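PDB 6BS9: stage III sporulation protein AB from Bacillus subtilis, which is essential for sporulation and probably works as a component of a secretion system, this chain being a helical part of the longer protein. Local coordinates for residues S61-A64 / K65-W68. Sequence-based numbering, arbitrary orientation.
Sequences SDSA and KTAW
Ser63 and Thr66 face each other at the N-terminus of helix 64-75, where Ser63 is the N-cap residue in this all-alpha chain, which has helices and loops but no strand. The Ser63 hydroxyl OG sits 3.0 Å from Thr66 OG1 and 3.1 Å from Thr66 N, in the first turn. A water ties the two residues together: it accepts from Ser63 N at 2.9 Å and is hydrogen-bonded to Thr66 OG1. In the backbone, Ser63 O accepts from Ala67 N (3.0 Å, 173°), and Ala64 O takes the next bond from Trp68 N.

Asp62, just ahead of the cap, leans on the same turn. Its CB lies beside the Ala67 amide; CG, anti to its own carbonyl carbon (chi1 -76°), reaches Thr66 CG2 at 3.8 Å, with the two side chains crossing at about a right angle. Of the carboxylate oxygens, OD1 lies 4.1 Å from Thr66 CG2, while OD2 lies near both Thr66 CG2 and Ala67 CA and is hydrogen-bonded to Gln56 of helix 46-58. Cutting Asp62 back to an alanine removes the carboxylate, which would probably cost Gln56 NE2 this acceptor and uncover the Thr66 methyl on that side. Further along, the Trp68 ring meets Phe53 and Phe92 edge-to-face, and its NE1 donates to the carbonyl oxygen of Leu89.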
loop_
_atom_site.group_PDB
_atom_site.type_symbol
_atom_site.label_atom_id
_atom_site.label_comp_id
_atom_site.label_asym_id
_atom_site.label_seq_id
_atom_site.Cartn_x
_atom_site.Cartn_y
_atom_site.Cartn_z
ATOM N N SER A 61 -14.137 -1.603 -14.649
ATOM C CA SER A 61 -14.966 -2.681 -14.261
ATOM C C SER A 61 -14.156 -3.685 -13.418
ATOM O O SER A 61 -14.610 -4.789 -13.202
ATOM C CB SER A 61 -15.448 -3.364 -15.521
ATOM O OG SER A 61 -14.405 -4.195 -16.011
ATOM N N ASP A 62 -12.924 -3.322 -13.084
ATOM C CA ASP A 62 -12.001 -4.142 -12.324
ATOM C C ASP A 62 -12.463 -4.280 -10.891
ATOM O O ASP A 62 -12.887 -3.301 -10.293
ATOM C CB ASP A 62 -10.630 -3.441 -12.258
ATOM C CG ASP A 62 -9.781 -3.530 -13.584
ATOM O OD1 ASP A 62 -10.227 -4.165 -14.611
ATOM O OD2 ASP A 62 -8.665 -2.871 -13.582
ATOM N N SER A 63 -12.281 -5.457 -10.303
ATOM C CA SER A 63 -12.278 -5.572 -8.833
ATOM C C SER A 63 -11.177 -4.697 -8.202
ATOM O O SER A 63 -10.204 -4.366 -8.814
ATOM C CB SER A 63 -12.039 -7.014 -8.387
ATOM O OG SER A 63 -10.716 -7.427 -8.745
ATOM N N ALA A 64 -11.326 -4.388 -6.938
ATOM C CA ALA A 64 -10.311 -3.614 -6.233
ATOM C C ALA A 64 -8.971 -4.340 -6.246
ATOM O O ALA A 64 -7.935 -3.733 -6.424
ATOM C CB ALA A 64 -10.768 -3.319 -4.816
ATOM N N LYS A 65 -9.031 -5.663 -6.132
ATOM C CA LYS A 65 -7.859 -6.505 -6.194
ATOM C C LYS A 65 -7.130 -6.337 -7.496
ATOM O O LYS A 65 -5.903 -6.210 -7.502
ATOM C CB LYS A 65 -8.264 -7.952 -5.967
ATOM C CG LYS A 65 -7.214 -9.016 -6.219
ATOM C CD LYS A 65 -7.890 -10.384 -6.234
ATOM C CE LYS A 65 -6.895 -11.521 -6.374
ATOM N NZ LYS A 65 -6.091 -11.392 -7.630
ATOM N N THR A 66 -7.856 -6.374 -8.606
ATOM C CA THR A 66 -7.216 -6.297 -9.889
ATOM C C THR A 66 -6.646 -4.873 -10.052
ATOM O O THR A 66 -5.502 -4.711 -10.507
ATOM C CB THR A 66 -8.227 -6.628 -11.012
ATOM O OG1 THR A 66 -8.678 -7.976 -10.864
ATOM C CG2 THR A 66 -7.643 -6.433 -12.418
ATOM N N ALA A 67 -7.425 -3.868 -9.676
ATOM C CA ALA A 67 -6.975 -2.467 -9.773
ATOM C C ALA A 67 -5.727 -2.198 -8.968
ATOM O O ALA A 67 -4.808 -1.493 -9.444
ATOM C CB ALA A 67 -8.059 -1.506 -9.324
ATOM N N TRP A 68 -5.660 -2.801 -7.792
ATOM C CA TRP A 68 -4.466 -2.697 -6.984
ATOM C C TRP A 68 -3.205 -3.338 -7.621
ATOM O O TRP A 68 -2.134 -2.697 -7.695
ATOM C CB TRP A 68 -4.690 -3.305 -5.624
ATOM C CG TRP A 68 -3.534 -3.154 -4.799
ATOM C CD1 TRP A 68 -2.530 -4.075 -4.583
ATOM C CD2 TRP A 68 -3.139 -1.981 -4.086
ATOM N NE1 TRP A 68 -1.587 -3.569 -3.687
ATOM C CE2 TRP A 68 -1.926 -2.282 -3.397
ATOM C CE3 TRP A 68 -3.690 -0.691 -3.932
ATOM C CZ2 TRP A 68 -1.270 -1.331 -2.631
ATOM C CZ3 TRP A 68 -3.043 0.241 -3.126
ATOM C CH2 TRP A 68 -1.884 -0.084 -2.486
HETATM O O HOH W 1 -11.432 -8.001 -11.518
#